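Local coordinates for protein TRAP dicarboxylate transporter, DctP subunit (Anaerococcus prevoti, PDB 4N91) that binds D-glucuronate, in its alpha and beta forms, as the solute-binding protein of a TRAP transport system, probably delivering it to the membrane components for uptake, at residues V81-Q85 with E140-E144; V163-L169 with P302-A306. All coordinates share one frame; numbering follows the deposited sequence.

Overall arrangement
The two contacts lie on opposite sides of the centre of the chain, with their centres 36 Å apart and their nearest atoms about 26 Å apart. They do not touch. Interaction 1 packs helix 77-86 against the start of strand 143-149, an outermost strand of the five-stranded sheet. Interaction 2 packs helix 301-317 against the loop that leads from strand 154-158 to strand 173-176. Neither contact holds a pocket residue in its segments. In interaction 1 the side chain of Val81 comes about 10 Å from the bound glucuronate. In interaction 2 the side chain of Phe303 is about 11 Å from that of the ligand-binding Arg154.

Interaction 1: residues V81-Q85 with E140-E144; sequences VQLTQ and EGGFE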
loop_
_atom_site.group_PDB
_atom_site.type_symbol
_atom_site.label_atom_id
_atom_site.label_comp_id
_atom_site.label_asym_id
_atom_site.label_seq_id
_atom_site.Cartn_x
_atom_site.Cartn_y
_atom_site.Cartn_z
ATOM N N VAL A 81 1.474 1.097 -13.220
ATOM C CA VAL A 81 1.466 2.550 -13.057
ATOM C C VAL A 81 1.862 3.195 -14.396
ATOM O O VAL A 81 1.241 4.180 -14.834
ATOM C CB VAL A 81 2.382 3.020 -11.946
ATOM C CG1 VAL A 81 2.460 4.558 -11.899
ATOM C CG2 VAL A 81 1.896 2.490 -10.607
ATOM N N GLN A 82 2.874 2.626 -15.056
ATOM C CA GLN A 82 3.314 3.161 -16.341
ATOM C C GLN A 82 2.252 3.009 -17.430
ATOM O O GLN A 82 2.081 3.915 -18.257
ATOM C CB GLN A 82 4.667 2.544 -16.750
ATOM C CG GLN A 82 5.786 2.973 -15.811
ATOM C CD GLN A 82 7.100 2.290 -16.106
ATOM O OE1 GLN A 82 8.046 2.917 -16.599
ATOM N NE2 GLN A 82 7.173 0.991 -15.799
ATOM N N LEU A 83 1.514 1.905 -17.422
ATOM C CA LEU A 83 0.415 1.711 -18.363
ATOM C C LEU A 83 -0.717 2.690 -18.068
ATOM O O LEU A 83 -1.464 3.080 -18.970
ATOM C CB LEU A 83 -0.129 0.296 -18.306
ATOM C CG LEU A 83 0.833 -0.797 -18.775
ATOM C CD1 LEU A 83 0.185 -2.170 -18.563
ATOM C CD2 LEU A 83 1.208 -0.571 -20.241
ATOM N N THR A 84 -0.852 3.073 -16.804
ATOM C CA THR A 84 -1.906 4.036 -16.428
ATOM C C THR A 84 -1.511 5.434 -16.890
ATOM O O THR A 84 -2.354 6.213 -17.341
ATOM C CB THR A 84 -2.165 4.008 -14.912
ATOM O OG1 THR A 84 -2.532 2.675 -14.529
ATOM C CG2 THR A 84 -3.277 4.968 -14.539
ATOM N N GLN A 85 -0.220 5.742 -16.806
ATOM C CA GLN A 85 0.290 7.022 -17.294
ATOM C C GLN A 85 -0.039 7.264 -18.765
ATOM O O GLN A 85 -0.354 8.392 -19.147
ATOM C CB GLN A 85 1.804 7.100 -17.126
ATOM C CG GLN A 85 2.306 7.292 -15.722
ATOM C CD GLN A 85 3.820 7.431 -15.685
ATOM O OE1 GLN A 85 4.564 6.468 -15.922
ATOM N NE2 GLN A 85 4.280 8.635 -15.418
ATOM N N GLU A 140 0.478 15.888 -14.223
ATOM C CA GLU A 140 1.385 16.101 -15.351
ATOM C C GLU A 140 2.111 14.812 -15.745
ATOM O O GLU A 140 2.604 14.686 -16.854
ATOM C CB GLU A 140 2.403 17.192 -15.021
ATOM C CG GLU A 140 1.784 18.562 -14.790
ATOM C CD GLU A 140 1.236 19.182 -16.061
ATOM O OE1 GLU A 140 1.416 18.583 -17.146
ATOM O OE2 GLU A 140 0.624 20.272 -15.975
ATOM N N GLY A 141 2.158 13.846 -14.832
ATOM C CA GLY A 141 2.733 12.551 -15.108
ATOM C C GLY A 141 1.709 11.539 -15.613
ATOM O O GLY A 141 2.041 10.380 -15.872
ATOM N N GLY A 142 0.456 11.973 -15.747
ATOM C CA GLY A 142 -0.548 11.200 -16.440
ATOM C C GLY A 142 -1.614 10.543 -15.564
ATOM O O GLY A 142 -2.512 9.908 -16.091
ATOM N N PHE A 143 -1.538 10.713 -14.251
ATOM C CA PHE A 143 -2.543 10.105 -13.380
ATOM C C PHE A 143 -2.869 10.912 -12.126
ATOM O O PHE A 143 -2.128 11.813 -11.714
ATOM C CB PHE A 143 -2.110 8.680 -12.994
ATOM C CG PHE A 143 -0.854 8.606 -12.159
ATOM C CD1 PHE A 143 -0.899 8.711 -10.779
ATOM C CD2 PHE A 143 0.378 8.370 -12.761
ATOM C CE1 PHE A 143 0.260 8.617 -10.010
ATOM C CE2 PHE A 143 1.539 8.278 -12.013
ATOM C CZ PHE A 143 1.491 8.381 -10.638
ATOM N N GLU A 144 -3.998 10.580 -11.510
ATOM C CA GLU A 144 -4.317 11.139 -10.214
ATOM C C GLU A 144 -4.950 10.085 -9.330
ATOM O O GLU A 144 -5.603 9.141 -9.816
ATOM C CB GLU A 144 -5.187 12.378 -10.337
ATOM C CG GLU A 144 -6.623 12.150 -10.596
ATOM C CD GLU A 144 -7.409 13.469 -10.699
ATOM O OE1 GLU A 144 -6.920 14.528 -10.249
ATOM O OE2 GLU A 144 -8.512 13.442 -11.260
#
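Phe143 packs against Val81 and Gln85 of helix 77-86 and makes the tight, buried part of this contact. Its CB points toward the helix, and chi1 of 65° sets CG between the backbone N and the carbonyl carbon. CG of Gln85 meets the ring at its edge, in plane, 3.7 Å from Phe143 CD2. Val81 comes from the previous helical turn. Its CG1, anti to the backbone N, lies 3.8 Å from Phe143 CE2. At the root of the side chain, Thr84 CG2 sits 4.2 Å from Phe143 CB. The hydroxyl of Thr84 is bonded within the helix, to the carbonyl of Met80. Ile245 of strand 242-247 touches Val81, Thr84 and Phe143 and so closes this apolar cluster. The backbones also come close here, with Gly142 CA 3.9 Å from Gln85 O. The backbone angles of Gly142 suit a glycine, and a CB would strike Gln85 O.

The other side is looser and partly exposed. Here the Gln85 side chain passes the ring and ends at the turn before the strand. Its NE2 donates to Gly141 O at 2.9 Å, with an N-H...O angle of 146°. The donor lies in the carbonyl plane, on a lone pair of the oxygen. This bond probably limits the rotation of the amide, whose plane stands 73° from that of the ring.

Thr84 O also accepts from Asn247 ND2, a further tie to the sheet. A helix packed across neighbouring strands of a mixed sheet is typical of the alpha/beta lobes of periplasmic solute-binding proteins.

Interaction 2: residues V163-L169 with P302-A306; sequences VNSPEDL and PFVDA
Pro166 lies over one face of the Phe303 ring. Its CD sits 3.8 Å from the ring centroid and only 5° off the ring normal, a CH-pi contact of proline on phenylalanine. Pro166 CG lies nearer the helix end of the ring, 3.9 Å from Phe303 CD1. The far end of the ring meets the loop backbone, where Ser165 CA is 3.6 Å from Phe303 CZ. Val163 comes in at the edge, in plane, with Val163 CG1 3.9 Å from Phe303 CZ. Leu169 CD1 is a looser neighbour, near the ring plane at Phe303 CE1. Phe303 can span this distance because its CG is anti to the carbonyl carbon (chi1 -66°), which carries the ring from the helix to the loop.

Pro166 also rests on the helix itself. Its CD is 3.8 Å from Pro302 CB, the two side chains crossing at about a right angle. Its CG reaches Ala306 CB, one helical turn further on. Replacing Phe303 with an alanine would probably open a gap beneath Pro166 and take the packing partner from Val163.

No hydrogen bond crosses the contact. The loop is shaped from within: Asp168 OD2 accepts from Asn164 N at 2.7 Å, on its anti side, and from Ser165 N at 3.0 Å, from above the carboxylate plane. These two bonds hold the backbone that faces the ring. Leu189 touches Pro166 and Leu169, and Tyr113 touches Phe303, which continues the apolar cluster. The contact thus joins helix 301-317, near the C-terminus, to the lobe holding strands 154-158 and 173-176, in the bilobed fold of TRAP solute-binding proteins.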
loop_
_atom_site.group_PDB
_atom_site.type_symbol
_atom_site.label_atom_id
_atom_site.label_comp_id
_atom_site.label_asym_id
_atom_site.label_seq_id
_atom_site.Cartn_x
_atom_site.Cartn_y
_atom_site.Cartn_z
ATOM N N VAL A 163 13.140 -11.638 14.696
ATOM C CA VAL A 163 13.519 -10.238 14.888
ATOM C C VAL A 163 12.906 -9.713 16.182
ATOM O O VAL A 163 11.676 -9.648 16.337
ATOM C CB VAL A 163 13.075 -9.393 13.678
ATOM C CG1 VAL A 163 13.427 -7.927 13.898
ATOM C CG2 VAL A 163 13.715 -9.946 12.404
ATOM N N ASN A 164 13.773 -9.384 17.126
ATOM C CA ASN A 164 13.362 -8.761 18.382
ATOM C C ASN A 164 13.740 -7.275 18.497
ATOM O O ASN A 164 13.117 -6.523 19.258
ATOM C CB ASN A 164 13.971 -9.526 19.534
ATOM C CG ASN A 164 13.472 -10.949 19.595
ATOM O OD1 ASN A 164 14.223 -11.911 19.359
ATOM N ND2 ASN A 164 12.197 -11.092 19.886
ATOM N N SER A 165 14.770 -6.882 17.757
ATOM C CA SER A 165 15.223 -5.496 17.718
ATOM C C SER A 165 15.957 -5.282 16.402
ATOM O O SER A 165 16.254 -6.232 15.683
ATOM C CB SER A 165 16.140 -5.187 18.892
ATOM O OG SER A 165 17.372 -5.857 18.733
ATOM N N PRO A 166 16.255 -4.025 16.074
ATOM C CA PRO A 166 16.945 -3.725 14.823
ATOM C C PRO A 166 18.233 -4.510 14.600
ATOM O O PRO A 166 18.498 -4.890 13.458
ATOM C CB PRO A 166 17.208 -2.211 14.939
ATOM C CG PRO A 166 16.092 -1.729 15.749
ATOM C CD PRO A 166 15.856 -2.801 16.784
ATOM N N GLU A 167 19.024 -4.775 15.643
ATOM C CA GLU A 167 20.272 -5.513 15.425
ATOM C C GLU A 167 20.076 -6.913 14.801
ATOM O O GLU A 167 20.979 -7.421 14.140
ATOM C CB GLU A 167 21.109 -5.599 16.719
ATOM C CG GLU A 167 20.449 -6.349 17.842
ATOM C CD GLU A 167 21.267 -6.299 19.131
ATOM O OE1 GLU A 167 22.320 -6.963 19.190
ATOM O OE2 GLU A 167 20.857 -5.590 20.077
ATOM N N ASP A 168 18.907 -7.526 14.993
ATOM C CA ASP A 168 18.618 -8.839 14.419
ATOM C C ASP A 168 18.501 -8.806 12.879
ATOM O O ASP A 168 18.555 -9.856 12.215
ATOM C CB ASP A 168 17.333 -9.396 15.031
ATOM C CG ASP A 168 17.436 -9.572 16.538
ATOM O OD1 ASP A 168 18.548 -9.913 17.004
ATOM O OD2 ASP A 168 16.429 -9.364 17.257
ATOM N N LEU A 169 18.369 -7.608 12.323
ATOM C CA LEU A 169 18.294 -7.423 10.865
ATOM C C LEU A 169 19.670 -7.273 10.237
ATOM O O LEU A 169 19.807 -7.254 9.015
ATOM C CB LEU A 169 17.441 -6.193 10.540
ATOM C CG LEU A 169 15.961 -6.329 10.925
ATOM C CD1 LEU A 169 15.290 -4.975 10.851
ATOM C CD2 LEU A 169 15.239 -7.356 10.053
ATOM N N PRO A 302 13.083 0.739 20.110
ATOM C CA PRO A 302 14.372 0.724 19.414
ATOM C C PRO A 302 14.242 0.875 17.887
ATOM O O PRO A 302 15.135 1.447 17.251
ATOM C CB PRO A 302 14.957 -0.629 19.797
ATOM C CG PRO A 302 14.361 -0.916 21.119
ATOM C CD PRO A 302 12.948 -0.400 21.028
ATOM N N PHE A 303 13.145 0.395 17.310
ATOM C CA PHE A 303 12.919 0.567 15.872
ATOM C C PHE A 303 12.649 2.047 15.590
ATOM O O PHE A 303 13.232 2.637 14.688
ATOM C CB PHE A 303 11.765 -0.297 15.374
ATOM C CG PHE A 303 12.034 -1.781 15.447
ATOM C CD1 PHE A 303 12.571 -2.461 14.361
ATOM C CD2 PHE A 303 11.746 -2.493 16.591
ATOM C CE1 PHE A 303 12.827 -3.809 14.413
ATOM C CE2 PHE A 303 11.992 -3.869 16.658
ATOM C CZ PHE A 303 12.528 -4.528 15.560
ATOM N N VAL A 304 11.785 2.652 16.398
ATOM C CA VAL A 304 11.431 4.065 16.238
ATOM C C VAL A 304 12.694 4.903 16.263
ATOM O O VAL A 304 12.917 5.730 15.395
ATOM C CB VAL A 304 10.478 4.520 17.353
ATOM C CG1 VAL A 304 10.232 6.019 17.276
ATOM C CG2 VAL A 304 9.152 3.753 17.270
ATOM N N ASP A 305 13.545 4.665 17.253
ATOM C CA ASP A 305 14.741 5.481 17.427
ATOM C C ASP A 305 15.735 5.273 16.277
ATOM O O ASP A 305 16.373 6.235 15.816
ATOM C CB ASP A 305 15.398 5.161 18.777
ATOM C CG ASP A 305 14.563 5.645 19.970
ATOM O OD1 ASP A 305 13.649 6.472 19.784
ATOM O OD2 ASP A 305 14.821 5.194 21.098
ATOM N N ALA A 306 15.843 4.040 15.780
ATOM C CA ALA A 306 16.776 3.734 14.698
ATOM C C ALA A 306 16.398 4.447 13.410
ATOM O O ALA A 306 17.272 4.853 12.646
ATOM C CB ALA A 306 16.842 2.238 14.433
#